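Local coordinates for protein multi-copper Oxidase CueO (Ochrobactrum, PDB 6EVG) that probably couples the one-electron oxidation of phenolic substrates, including lignin model compounds, to oxygen reduction, as a laccase-like multicopper oxidase, at residues G155-E159 with R160-E164; V245-D249 with G250-G254; P163-Y166 with G167-D170. All coordinates share one frame; numbering follows the deposited sequence.

Interaction 1: residues G155-E159 with R160-E164; sequences GKDAE and RGLPE
The flat guanidinium of Arg-160 carries Lys-156 CB over one face, 3.6 Å from NH1, and Asp-157 OD1 at its edge. Phe-252, which belongs to strand 251-259, packs on the opposite side. All this hangs on a single helical turn closed by a Schellman motif, in the loop between strands 148-153 and 170-178. The motif's two bonds are Leu-162 N to Asp-157 O, nearly straight at 169°, and, nested inside it, Gly-161 N to Ala-158 O, which also closes a type I turn. The inner donor approaches its carbonyl from above the plane. Gly-161 has the left-handed backbone angles that the motif requires, where a CB would collide with the preceding carbonyl oxygen. Within the same turn, starting one residue earlier, Arg-160 N reaches Lys-156 O at 3.0 Å, in the carbonyl plane.

Arg-160 CG stands beside its own backbone N (chi1 -66°), and the extended chain from there brings the guanidinium back alongside the turn. Its NH1 meets Asp-157 OD1 nearly along the C-O axis, a salt bridge of 2.9 Å with the carboxylate and guanidinium planes 78° apart. Both groups are shared: Asp-157 OD2 pairs with Arg-221, while Arg-160 NE and NH2 pair with Asp-319 and Asp-154. Flanked by Arg-160 and Arg-221, the buried Asp-157 is probably ionised. Leu-162 CD1 lies 4.1 Å from Asp-157 CG, on the buried side.

At the solvent side the extended Glu-164 chain comes back across the turn, its OE2 3.6 Å from Ala-158 CB. Beside it sits a water that accepts the Ala-158 N-H at 2.9 Å and lies 3.0 Å from Glu-164 OE1.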
loop_
_atom_site.group_PDB
_atom_site.type_symbol
_atom_site.label_atom_id
_atom_site.label_comp_id
_atom_site.label_asym_id
_atom_site.label_seq_id
_atom_site.Cartn_x
_atom_site.Cartn_y
_atom_site.Cartn_z
ATOM N N GLY A 155 -5.569 -10.012 18.762
ATOM C CA GLY A 155 -6.520 -9.848 19.822
ATOM C C GLY A 155 -6.026 -9.029 21.013
ATOM O O GLY A 155 -6.755 -8.911 21.979
ATOM N N LYS A 156 -4.826 -8.474 20.943
ATOM C CA LYS A 156 -4.202 -7.801 22.112
ATOM C C LYS A 156 -4.242 -6.255 22.031
ATOM O O LYS A 156 -3.575 -5.562 22.822
ATOM C CB LYS A 156 -2.776 -8.306 22.302
ATOM C CG LYS A 156 -2.654 -9.802 22.632
ATOM C CD LYS A 156 -1.140 -10.081 22.764
ATOM C CE LYS A 156 -0.684 -11.465 23.076
ATOM N NZ LYS A 156 0.804 -11.357 23.298
ATOM N N ASP A 157 -5.023 -5.681 21.101
ATOM C CA ASP A 157 -5.020 -4.223 20.978
ATOM C C ASP A 157 -5.514 -3.505 22.223
ATOM O O ASP A 157 -5.024 -2.416 22.541
ATOM C CB ASP A 157 -5.717 -3.740 19.741
ATOM C CG ASP A 157 -4.925 -4.021 18.468
ATOM O OD1 ASP A 157 -3.839 -4.610 18.481
ATOM O OD2 ASP A 157 -5.431 -3.605 17.370
ATOM N N ALA A 158 -6.484 -4.084 22.896
ATOM C CA ALA A 158 -6.970 -3.459 24.157
ATOM C C ALA A 158 -5.846 -3.386 25.183
ATOM O O ALA A 158 -5.703 -2.334 25.849
ATOM C CB ALA A 158 -8.178 -4.189 24.715
ATOM N N GLU A 159 -5.067 -4.449 25.307
ATOM C CA GLU A 159 -3.940 -4.465 26.233
ATOM C C GLU A 159 -2.865 -3.441 25.819
ATOM O O GLU A 159 -2.186 -2.884 26.675
ATOM C CB GLU A 159 -3.316 -5.864 26.309
ATOM C CG GLU A 159 -2.215 -5.979 27.337
ATOM C CD GLU A 159 -1.538 -7.337 27.353
ATOM O OE1 GLU A 159 -2.109 -8.321 26.812
ATOM O OE2 GLU A 159 -0.429 -7.412 27.924
ATOM N N ARG A 160 -2.747 -3.178 24.520
ATOM C CA ARG A 160 -1.828 -2.162 24.022
ATOM C C ARG A 160 -2.320 -0.728 24.289
ATOM O O ARG A 160 -1.585 0.219 24.063
ATOM C CB ARG A 160 -1.600 -2.333 22.505
ATOM C CG ARG A 160 -0.867 -3.631 22.121
ATOM C CD ARG A 160 -0.720 -3.742 20.616
ATOM N NE ARG A 160 0.049 -4.943 20.295
ATOM C CZ ARG A 160 -0.455 -6.089 19.891
ATOM N NH1 ARG A 160 -1.715 -6.222 19.557
ATOM N NH2 ARG A 160 0.362 -7.132 19.801
ATOM N N GLY A 161 -3.587 -0.577 24.633
ATOM C CA GLY A 161 -4.143 0.740 24.761
ATOM C C GLY A 161 -4.574 1.390 23.475
ATOM O O GLY A 161 -4.579 2.629 23.352
ATOM N N LEU A 162 -4.921 0.598 22.472
ATOM C CA LEU A 162 -5.234 1.128 21.160
ATOM C C LEU A 162 -6.739 1.133 20.946
ATOM O O LEU A 162 -7.440 0.153 21.293
ATOM C CB LEU A 162 -4.610 0.307 20.074
ATOM C CG LEU A 162 -3.074 0.284 20.049
ATOM C CD1 LEU A 162 -2.525 -0.729 19.067
ATOM C CD2 LEU A 162 -2.508 1.642 19.773
ATOM N N PRO A 163 -7.278 2.161 20.283
ATOM C CA PRO A 163 -8.682 2.142 19.829
ATOM C C PRO A 163 -8.874 0.961 18.868
ATOM O O PRO A 163 -7.996 0.724 18.055
ATOM C CB PRO A 163 -8.834 3.494 19.127
ATOM C CG PRO A 163 -7.729 4.369 19.653
ATOM C CD PRO A 163 -6.609 3.422 19.876
ATOM N N GLU A 164 -10.022 0.308 18.949
ATOM C CA GLU A 164 -10.277 -0.875 18.150
ATOM C C GLU A 164 -11.741 -1.080 17.787
ATOM O O GLU A 164 -12.079 -2.187 17.311
ATOM C CB GLU A 164 -9.672 -2.117 18.841
ATOM C CG GLU A 164 -10.330 -2.477 20.142
ATOM C CD GLU A 164 -9.993 -3.829 20.714
ATOM O OE1 GLU A 164 -9.374 -4.588 20.003
ATOM O OE2 GLU A 164 -10.356 -4.111 21.848
HETATM O O HOH W 1 -8.201 -6.320 22.176
#

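Interaction 2: residues V245-D249 with G250-G254; sequences VVASD and GGFIG
With CG beside its backbone N (chi1 -62°) and the ring turned by a chi2 of -59°, Phe-252 presents an edge to Val-246: CD1 lies 3.5 Å from Val-246 O, which is in the ring plane. The next side chain leaves the strand differently. Ile-253 CG1 is wedged between the backbone N and the carbonyl carbon (chi1 54°), and the chain then runs extended, carrying CD1 to 3.5 Å from Val-245 O.

These residues form the end of a β hairpin. Ser-248 and Gly-251 are an antiparallel hydrogen-bonded pair, joined in both directions around a type I turn whose corners are Asp-249 and Gly-250. Ala-247 and Phe-252 make the following non-hydrogen-bonded pair, and on their shared face Ala-247 CB meets Phe-252 CD1 at 3.8 Å. Val-246 O is gripped twice, by Ile-253 N at 3.0 Å and by a CA-H...O contact from Phe-252 CA.

On its other side, strand 243-248 pairs with strand 269-275, where Val-246 and Ala-247 both face Glu-271 in a classic β bulge. Ser-248 OG bonds to Arg-269 O, and Asp-249 reaches from the turn to Arg-269 N and to Lys-461, Asp-462 and Thr-463. The Phe-252 ring points instead to Arg-160 and Leu-162, in the loop ahead of strand 170-178.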
loop_
_atom_site.group_PDB
_atom_site.type_symbol
_atom_site.label_atom_id
_atom_site.label_comp_id
_atom_site.label_asym_id
_atom_site.label_seq_id
_atom_site.Cartn_x
_atom_site.Cartn_y
_atom_site.Cartn_z
ATOM N N VAL A 245 2.358 8.074 15.405
ATOM C CA VAL A 245 2.510 6.890 14.546
ATOM C C VAL A 245 2.813 5.686 15.414
ATOM O O VAL A 245 3.821 5.673 16.146
ATOM C CB VAL A 245 3.614 7.095 13.497
ATOM C CG1 VAL A 245 3.605 5.847 12.595
ATOM C CG2 VAL A 245 3.407 8.339 12.679
ATOM N N VAL A 246 1.941 4.676 15.357
ATOM C CA VAL A 246 2.103 3.477 16.135
ATOM C C VAL A 246 2.514 2.254 15.295
ATOM O O VAL A 246 2.958 1.268 15.908
ATOM C CB VAL A 246 0.847 3.131 16.958
ATOM C CG1 VAL A 246 0.569 4.224 17.983
ATOM C CG2 VAL A 246 -0.397 2.849 16.112
ATOM N N ALA A 247 2.380 2.313 13.989
ATOM C CA ALA A 247 2.711 1.140 13.150
ATOM C C ALA A 247 2.912 1.609 11.740
ATOM O O ALA A 247 2.367 2.598 11.281
ATOM C CB ALA A 247 1.571 0.125 13.174
ATOM N N SER A 248 3.711 0.787 11.011
ATOM C CA SER A 248 3.749 0.872 9.539
ATOM C C SER A 248 3.449 -0.524 8.958
ATOM O O SER A 248 2.791 -1.327 9.635
ATOM C CB SER A 248 5.047 1.512 9.028
ATOM O OG SER A 248 4.979 1.797 7.626
ATOM N N ASP A 249 3.909 -0.773 7.746
ATOM C CA ASP A 249 3.455 -1.933 6.936
ATOM C C ASP A 249 3.485 -3.227 7.727
ATOM O O ASP A 249 2.576 -4.067 7.606
ATOM C CB ASP A 249 4.426 -2.097 5.745
ATOM C CG ASP A 249 4.788 -0.845 5.020
ATOM O OD1 ASP A 249 4.004 0.122 4.946
ATOM O OD2 ASP A 249 5.964 -0.833 4.503
ATOM N N GLY A 250 4.592 -3.478 8.438
ATOM C CA GLY A 250 4.856 -4.708 9.107
ATOM C C GLY A 250 4.509 -4.742 10.568
ATOM O O GLY A 250 4.889 -5.715 11.256
ATOM N N GLY A 251 3.825 -3.715 11.057
ATOM C CA GLY A 251 3.307 -3.725 12.409
ATOM C C GLY A 251 3.872 -2.651 13.322
ATOM O O GLY A 251 4.356 -1.593 12.868
ATOM N N PHE A 252 3.703 -2.891 14.599
ATOM C CA PHE A 252 3.916 -1.848 15.616
ATOM C C PHE A 252 5.367 -1.496 15.742
ATOM O O PHE A 252 6.289 -2.310 15.570
ATOM C CB PHE A 252 3.324 -2.292 16.946
ATOM C CG PHE A 252 1.861 -2.516 16.925
ATOM C CD1 PHE A 252 0.978 -1.488 16.576
ATOM C CD2 PHE A 252 1.299 -3.802 17.169
ATOM C CE1 PHE A 252 -0.367 -1.689 16.526
ATOM C CE2 PHE A 252 -0.080 -3.977 17.099
ATOM C CZ PHE A 252 -0.912 -2.935 16.777
ATOM N N ILE A 253 5.564 -0.237 16.167
ATOM C CA ILE A 253 6.895 0.235 16.614
ATOM C C ILE A 253 6.903 0.329 18.116
ATOM O O ILE A 253 5.904 0.675 18.740
ATOM C CB ILE A 253 7.357 1.487 15.972
ATOM C CG1 ILE A 253 6.356 2.587 16.126
ATOM C CG2 ILE A 253 7.772 1.234 14.538
ATOM C CD1 ILE A 253 6.927 3.995 15.836
ATOM N N GLY A 254 8.061 -0.007 18.671
ATOM C CA GLY A 254 8.178 -0.041 20.118
ATOM C C GLY A 254 7.958 1.287 20.817
ATOM O O GLY A 254 7.346 1.321 21.870
#

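Interaction 3: residues P163-Y166 with G167-D170; sequences PEDY and GVDD
The backbone from Asp-165 to Asp-170 curls round one carbonyl oxygen, Asp-165 O, which accepts from Val-168 N at 2.9 Å and from Asp-169 N at 3.1 Å; a third bond, from Asp-170 N, is weak. The first of these closes a type II β turn with Tyr-166 and Gly-167 at its corners, the glycine at phi 79°, where a side chain would run into Tyr-166 O. Gly-167 N in turn bonds to Asp-170 O, so the corner glycine is tied to the first residue of strand 170-178.

Asp-169 is the side chain that fastens the entry to the turn. Its CG sits between its own backbone N and carbonyl carbon (chi1 65°), a rotation that swings the carboxylate back to Asp-165 N, which OD1 receives almost head-on at 2.8 Å. The same carboxylate lies against the Pro-163 ring, CG 3.5 Å from Pro-163 CB. A leucine in place of Asp-169 would probably leave the Asp-165 N-H without its side-chain acceptor, so that the entry to the turn is held less firmly. Across the loop, Val-168 CG2 rests against the Asp-165 carboxylate at 3.7 Å from OD2, the two side chains meeting at a slant.

The Tyr-166 ring has its CD1 near Asp-170 O, and its hydroxyl bonds to Pro-26 O, linking the loop to the chain's N-terminal stretch. Asp-170 OD1 forms a salt bridge with Arg-223 of strand 219-226. Its OD2 is bound by a water at 2.6 Å, and the second proton of that water goes to Glu-164 O at 2.7 Å.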
loop_
_atom_site.group_PDB
_atom_site.type_symbol
_atom_site.label_atom_id
_atom_site.label_comp_id
_atom_site.label_asym_id
_atom_site.label_seq_id
_atom_site.Cartn_x
_atom_site.Cartn_y
_atom_site.Cartn_z
ATOM N N PRO A 163 -7.278 2.161 20.283
ATOM C CA PRO A 163 -8.682 2.142 19.829
ATOM C C PRO A 163 -8.874 0.961 18.868
ATOM O O PRO A 163 -7.996 0.724 18.055
ATOM C CB PRO A 163 -8.834 3.494 19.127
ATOM C CG PRO A 163 -7.729 4.369 19.653
ATOM C CD PRO A 163 -6.609 3.422 19.876
ATOM N N GLU A 164 -10.022 0.308 18.949
ATOM C CA GLU A 164 -10.277 -0.875 18.150
ATOM C C GLU A 164 -11.741 -1.080 17.787
ATOM O O GLU A 164 -12.079 -2.187 17.311
ATOM C CB GLU A 164 -9.672 -2.117 18.841
ATOM C CG GLU A 164 -10.330 -2.477 20.142
ATOM C CD GLU A 164 -9.993 -3.829 20.714
ATOM O OE1 GLU A 164 -9.374 -4.588 20.003
ATOM O OE2 GLU A 164 -10.356 -4.111 21.848
ATOM N N ASP A 165 -12.571 -0.042 17.910
ATOM C CA ASP A 165 -14.002 -0.195 17.548
ATOM C C ASP A 165 -14.160 0.219 16.075
ATOM O O ASP A 165 -14.161 1.415 15.762
ATOM C CB ASP A 165 -14.849 0.707 18.486
ATOM C CG ASP A 165 -16.313 0.469 18.458
ATOM O OD1 ASP A 165 -16.755 -0.375 17.659
ATOM O OD2 ASP A 165 -17.068 1.153 19.235
ATOM N N TYR A 166 -14.241 -0.749 15.204
ATOM C CA TYR A 166 -14.224 -0.518 13.770
ATOM C C TYR A 166 -15.296 0.411 13.326
ATOM O O TYR A 166 -16.487 0.241 13.614
ATOM C CB TYR A 166 -14.340 -1.860 12.996
ATOM C CG TYR A 166 -14.177 -1.638 11.480
ATOM C CD1 TYR A 166 -12.984 -1.187 10.971
ATOM C CD2 TYR A 166 -15.219 -1.814 10.613
ATOM C CE1 TYR A 166 -12.789 -0.956 9.610
ATOM C CE2 TYR A 166 -15.033 -1.603 9.237
ATOM C CZ TYR A 166 -13.855 -1.166 8.748
ATOM O OH TYR A 166 -13.627 -0.926 7.414
ATOM N N GLY A 167 -14.886 1.444 12.575
ATOM C CA GLY A 167 -15.772 2.444 12.106
ATOM C C GLY A 167 -16.201 3.527 13.060
ATOM O O GLY A 167 -16.905 4.444 12.678
ATOM N N VAL A 168 -15.745 3.416 14.307
ATOM C CA VAL A 168 -16.076 4.381 15.362
ATOM C C VAL A 168 -14.802 5.134 15.755
ATOM O O VAL A 168 -14.687 6.348 15.542
ATOM C CB VAL A 168 -16.747 3.718 16.566
ATOM C CG1 VAL A 168 -17.080 4.749 17.616
ATOM C CG2 VAL A 168 -18.004 2.936 16.162
ATOM N N ASP A 169 -13.863 4.420 16.349
ATOM C CA ASP A 169 -12.588 5.007 16.699
ATOM C C ASP A 169 -11.392 4.290 16.064
ATOM O O ASP A 169 -10.290 4.564 16.398
ATOM C CB ASP A 169 -12.411 5.119 18.234
ATOM C CG ASP A 169 -12.352 3.797 18.916
ATOM O OD1 ASP A 169 -12.326 2.750 18.228
ATOM O OD2 ASP A 169 -12.319 3.799 20.187
ATOM N N ASP A 170 -11.668 3.420 15.082
ATOM C CA ASP A 170 -10.637 2.691 14.316
ATOM C C ASP A 170 -11.138 2.748 12.869
ATOM O O ASP A 170 -12.070 2.024 12.520
ATOM C CB ASP A 170 -10.506 1.284 14.855
ATOM C CG ASP A 170 -9.491 0.453 14.132
ATOM O OD1 ASP A 170 -8.711 0.999 13.296
ATOM O OD2 ASP A 170 -9.400 -0.781 14.438
HETATM O O HOH W 2 -11.279 -2.538 14.775
#

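Interaction 1 comes first along the chain, closing a helical turn soon after strand 148-153. Interaction 3 begins before it has finished: the two share Pro-163 and Glu-164, and the second turn delivers the chain to strand 170-178. They overlap in series, and neither encloses the other. Interaction 2 follows much later, closing the hairpin of strands 243-248 and 251-259 at the edge of the sheet that also holds strand 170-178. Its Phe-252 packs on Asp-157, Arg-160 and Leu-162, so the loop of interaction 1 lies over the face of the sheet that bears this ring, whereas interaction 3, its centre about 17 Å from that of interaction 2, does not touch the hairpin.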